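Local coordinates for aminotransferase (Neisseria meningitidis Z2491, PDB 3JTX), which probably transfers amino groups between amino acids and 2-oxo acids, using a pyridoxal phosphate cofactor bound covalently to an active-site lysine, at residues N77-R82 against S254-G259; Q316-K321 against L339-N344. All coordinates share one frame; numbering follows the deposited sequence.

Interaction 1 of 2, residues N77-R82 against S254-G259; sequences NWLKRR and SGFVAG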
# COMPACT_ATOMS: atom_id res chain seq x y z
N ASN A 77 4.88 0.81 23.74
CA ASN A 77 5.15 -0.08 24.86
C ASN A 77 6.22 -1.11 24.53
O ASN A 77 7.11 -1.36 25.34
CB ASN A 77 3.88 -0.80 25.31
CG ASN A 77 2.86 0.13 25.95
OD1 ASN A 77 3.18 1.24 26.36
ND2 ASN A 77 1.61 -0.32 26.01
N TRP A 78 6.14 -1.70 23.34
CA TRP A 78 7.16 -2.64 22.86
C TRP A 78 8.56 -2.00 22.81
O TRP A 78 9.53 -2.60 23.27
CB TRP A 78 6.81 -3.20 21.48
CG TRP A 78 7.87 -4.14 20.99
CD1 TRP A 78 8.07 -5.44 21.39
CD2 TRP A 78 8.91 -3.84 20.06
NE1 TRP A 78 9.15 -5.96 20.75
CE2 TRP A 78 9.69 -5.00 19.92
CE3 TRP A 78 9.25 -2.71 19.32
CZ2 TRP A 78 10.81 -5.07 19.08
CZ3 TRP A 78 10.35 -2.77 18.47
CH2 TRP A 78 11.12 -3.94 18.36
N LEU A 79 8.64 -0.79 22.26
CA LEU A 79 9.91 -0.06 22.17
C LEU A 79 10.54 0.17 23.55
O LEU A 79 11.76 0.07 23.72
CB LEU A 79 9.72 1.30 21.48
CG LEU A 79 9.47 1.29 19.96
CD1 LEU A 79 8.94 2.64 19.51
CD2 LEU A 79 10.73 0.93 19.16
N LYS A 80 9.72 0.53 24.53
CA LYS A 80 10.20 0.76 25.89
C LYS A 80 10.76 -0.52 26.51
O LYS A 80 11.79 -0.48 27.20
CB LYS A 80 9.10 1.33 26.79
CG LYS A 80 9.65 1.89 28.09
CD LYS A 80 8.62 2.67 28.91
CE LYS A 80 9.25 3.17 30.20
NZ LYS A 80 8.23 3.67 31.17
N ARG A 81 10.06 -1.64 26.29
CA ARG A 81 10.53 -2.94 26.77
C ARG A 81 11.81 -3.37 26.07
O ARG A 81 12.72 -3.91 26.70
CB ARG A 81 9.47 -4.02 26.55
CG ARG A 81 8.25 -3.89 27.47
CD ARG A 81 7.44 -5.19 27.54
NE ARG A 81 7.15 -5.78 26.23
CZ ARG A 81 6.17 -5.39 25.42
NH1 ARG A 81 5.38 -4.38 25.76
NH2 ARG A 81 5.99 -6.00 24.26
N ARG A 82 11.88 -3.14 24.77
CA ARG A 82 12.93 -3.70 23.94
C ARG A 82 14.24 -2.91 24.03
O ARG A 82 15.32 -3.52 23.95
CB ARG A 82 12.45 -3.78 22.48
CG ARG A 82 13.53 -4.14 21.46
CD ARG A 82 14.13 -5.52 21.69
NE ARG A 82 15.11 -5.83 20.65
CZ ARG A 82 16.35 -5.37 20.62
NH1 ARG A 82 16.82 -4.61 21.60
NH2 ARG A 82 17.15 -5.69 19.60
N SER A 254 2.41 -6.00 8.07
CA SER A 254 2.30 -5.12 9.22
C SER A 254 3.64 -4.79 9.89
O SER A 254 4.42 -5.68 10.24
CB SER A 254 1.35 -5.75 10.23
OG SER A 254 1.24 -4.97 11.41
N GLY A 255 3.87 -3.49 10.08
CA GLY A 255 4.98 -3.00 10.87
C GLY A 255 4.68 -1.60 11.37
O GLY A 255 3.51 -1.20 11.48
N PHE A 256 5.73 -0.86 11.66
CA PHE A 256 5.58 0.55 11.99
C PHE A 256 6.84 1.32 11.66
O PHE A 256 7.89 0.72 11.47
CB PHE A 256 5.17 0.77 13.46
CG PHE A 256 6.22 0.40 14.49
CD1 PHE A 256 7.20 1.30 14.86
CD2 PHE A 256 6.19 -0.85 15.11
CE1 PHE A 256 8.15 0.97 15.84
CE2 PHE A 256 7.12 -1.18 16.09
CZ PHE A 256 8.10 -0.28 16.46
N VAL A 257 6.69 2.64 11.54
CA VAL A 257 7.79 3.58 11.40
C VAL A 257 7.73 4.48 12.64
O VAL A 257 6.65 4.79 13.14
CB VAL A 257 7.69 4.38 10.09
CG1 VAL A 257 6.39 5.19 10.02
CG2 VAL A 257 8.91 5.28 9.93
N ALA A 258 8.89 4.85 13.17
CA ALA A 258 8.94 5.67 14.39
C ALA A 258 10.12 6.63 14.37
O ALA A 258 11.18 6.32 13.82
CB ALA A 258 9.02 4.79 15.62
N GLY A 259 9.95 7.79 14.98
CA GLY A 259 10.99 8.80 15.01
C GLY A 259 10.42 10.20 14.87
O GLY A 259 9.34 10.49 15.39

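Interaction 2 of 2, residues Q316-K321 against L339-N344; sequences QVFDVK and LAFARN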
# COMPACT_ATOMS: atom_id res chain seq x y z
N GLN A 316 35.04 -26.20 10.30
CA GLN A 316 36.00 -27.24 9.96
C GLN A 316 36.79 -26.90 8.71
O GLN A 316 37.90 -27.35 8.57
CB GLN A 316 35.31 -28.58 9.76
CG GLN A 316 34.72 -29.19 11.02
CD GLN A 316 33.87 -30.40 10.73
OE1 GLN A 316 34.30 -31.52 10.95
NE2 GLN A 316 32.69 -30.19 10.19
N VAL A 317 36.19 -26.14 7.80
CA VAL A 317 36.78 -25.85 6.49
C VAL A 317 36.82 -24.34 6.18
O VAL A 317 37.76 -23.87 5.55
CB VAL A 317 36.03 -26.63 5.38
CG1 VAL A 317 36.33 -26.08 4.00
CG2 VAL A 317 36.38 -28.12 5.46
N PHE A 318 35.83 -23.59 6.66
CA PHE A 318 35.67 -22.18 6.29
C PHE A 318 36.06 -21.22 7.39
O PHE A 318 36.01 -21.55 8.57
CB PHE A 318 34.22 -21.92 5.89
CG PHE A 318 33.76 -22.76 4.75
CD1 PHE A 318 34.13 -22.44 3.45
CD2 PHE A 318 32.99 -23.89 4.96
CE1 PHE A 318 33.73 -23.23 2.39
CE2 PHE A 318 32.58 -24.68 3.90
CZ PHE A 318 32.96 -24.35 2.61
N ASP A 319 36.42 -20.01 6.98
CA ASP A 319 36.70 -18.92 7.88
C ASP A 319 35.37 -18.22 8.13
O ASP A 319 34.94 -17.39 7.32
CB ASP A 319 37.71 -17.97 7.24
CG ASP A 319 38.10 -16.81 8.15
OD1 ASP A 319 37.71 -16.79 9.34
OD2 ASP A 319 38.80 -15.90 7.65
N VAL A 320 34.72 -18.57 9.23
CA VAL A 320 33.36 -18.12 9.49
C VAL A 320 33.11 -18.08 10.99
O VAL A 320 33.73 -18.84 11.74
CB VAL A 320 32.32 -19.07 8.82
CG1 VAL A 320 32.44 -20.47 9.38
CG2 VAL A 320 30.89 -18.55 8.99
N LYS A 321 32.22 -17.19 11.40
CA LYS A 321 31.84 -17.06 12.81
C LYS A 321 30.36 -16.71 12.90
O LYS A 321 29.74 -16.35 11.91
CB LYS A 321 32.68 -15.97 13.49
CG LYS A 321 32.45 -14.55 12.95
N LEU A 339 30.16 -17.67 -7.65
CA LEU A 339 29.35 -18.26 -8.71
C LEU A 339 29.66 -19.76 -8.85
O LEU A 339 28.74 -20.58 -8.87
CB LEU A 339 29.63 -17.56 -10.04
CG LEU A 339 28.72 -17.90 -11.21
CD1 LEU A 339 27.23 -17.70 -10.80
CD2 LEU A 339 29.10 -17.03 -12.41
N ALA A 340 30.94 -20.09 -8.91
CA ALA A 340 31.38 -21.48 -9.03
C ALA A 340 31.00 -22.28 -7.77
O ALA A 340 30.65 -23.44 -7.88
CB ALA A 340 32.88 -21.57 -9.29
N PHE A 341 31.04 -21.62 -6.61
CA PHE A 341 30.60 -22.23 -5.34
C PHE A 341 29.12 -22.65 -5.37
O PHE A 341 28.77 -23.79 -5.09
CB PHE A 341 30.85 -21.24 -4.20
CG PHE A 341 30.85 -21.87 -2.83
CD1 PHE A 341 31.99 -22.50 -2.35
CD2 PHE A 341 29.74 -21.78 -2.02
CE1 PHE A 341 32.00 -23.08 -1.07
CE2 PHE A 341 29.74 -22.34 -0.74
CZ PHE A 341 30.87 -22.99 -0.27
N ALA A 342 28.25 -21.72 -5.74
CA ALA A 342 26.83 -22.00 -5.83
C ALA A 342 26.54 -23.08 -6.88
O ALA A 342 25.70 -23.96 -6.66
CB ALA A 342 26.04 -20.72 -6.12
N ARG A 343 27.24 -23.01 -8.01
CA ARG A 343 27.07 -24.00 -9.07
C ARG A 343 27.47 -25.40 -8.60
O ARG A 343 26.78 -26.37 -8.91
CB ARG A 343 27.86 -23.60 -10.32
CG ARG A 343 27.16 -22.52 -11.11
CD ARG A 343 27.99 -22.03 -12.27
NE ARG A 343 27.21 -21.11 -13.09
CZ ARG A 343 27.70 -20.26 -13.98
NH1 ARG A 343 29.01 -20.15 -14.19
NH2 ARG A 343 26.87 -19.49 -14.65
N ASN A 344 28.56 -25.50 -7.86
CA ASN A 344 29.02 -26.81 -7.35
C ASN A 344 28.07 -27.41 -6.30
O ASN A 344 27.76 -28.61 -6.33
CB ASN A 344 30.45 -26.67 -6.80
CG ASN A 344 31.10 -28.01 -6.50
OD1 ASN A 344 30.96 -28.97 -7.25
ND2 ASN A 344 31.83 -28.07 -5.39

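Interaction 1 of 2, residues N77-R82 against S254-G259
Phe256 reaches from strand 255-259 toward helix 69-82, and the outer edge of its ring, around CZ, abuts Trp78 and Leu79 side by side. All contacts here are apolar. The indole meets Phe256 with its benzo rim: Trp78 CZ3 lies 3.9 Å from Phe256 CZ, and Trp78 CE3 sits in the plane of the phenyl ring, at its edge. Leu79 comes head-on from the helix, its CD2 4.0 Å from Phe256 CZ, also near the ring plane. The other methyl, Leu79 CD1, touches Phe256 CE1 and lies 4.4 Å from Ala258 CB, two residues further on. Phe256 CG, between backbone N and carbonyl carbon (chi1 68°), holds the ring out toward the helix. Within the helix, Arg82 CB lies over one indole face, offset toward the rim. Trp290 adds a third aromatic, meeting Phe256 edge-to-face and also touching Trp78, while Met239 of the adjoining strand 237-242 backs both Leu79 and Ala258. The helix crosses the strand at -69°, with 11.9 Å between the short segments' axes. A helix thus packs by side chains alone on the antiparallel strand of the mixed seven-stranded sheet, the core of the large domain of fold-type I PLP-dependent aminotransferases.

Interaction 2 of 2, residues Q316-K321 against L339-N344
Phe318 and Phe341 approach from opposite directions, one from the loop after helix 294-314 and the other from helix 338-349, and carry the whole contact between the two segments. The closest atoms are the two para carbons, Phe318 CZ and Phe341 CZ, 3.8 Å apart. Just beside them Phe318 CE1 lies 3.9 Å from Phe341 CE1, so each ring offers one CE1-CZ side to the other. The planes stand at 81° with 5.9 Å between centroids. Phe318 CZ lies in the plane of the Phe341 ring, at its edge, whereas Phe341 CZ meets the Phe318 ring obliquely. Phe341 CG, anti to its backbone N (chi1 -162°), carries the ring off the helix toward the loop. Within the loop, Val317 CG1 rests 3.9 Å above the Phe318 ring, over its centre, and backs one face.

This buried pair is the tight part. The backbones stay far apart even here, the CA atoms of Phe318 and Phe341 being 12.7 Å apart, so that the rings alone bridge the distance. Gln316, Asp319 and Lys321 are exposed on the loop, and polar groups at the periphery find partners elsewhere: Asn344 bonds to Tyr395 and Lys348, and Gln316 to Arg396. On the far side of the helix, the Arg343 guanidinium lies flat over Leu339 CG while its NE bonds to the carbonyl of Ala20.

Tyr395 near the C-terminus touches both phenylalanines, as does Ile391 of helix 381-394, and Leu331 of strand 328-332 also meets both rings. The pair thus joins the loop to helix 338-349 where helix 381-394 and the antiparallel three-stranded sheet come together.

Overall arrangement
Interactions 1 and 2 lie on opposite sides of the chain's centre, their own centres 37 Å apart and their nearest atoms about 18 Å apart, and they share no helix or strand. Both bury their touching residues and rely on aromatic rings without polar bonds between the segments. Interaction 1 is the larger, fastening a helix to a strand of the seven-stranded sheet through four side chains, one phenyl edge meeting an indole and a leucine. Interaction 2 needs just two phenylalanines to join a loop to a helix beside the small antiparallel sheet, with exposed polar residues close by on the loop.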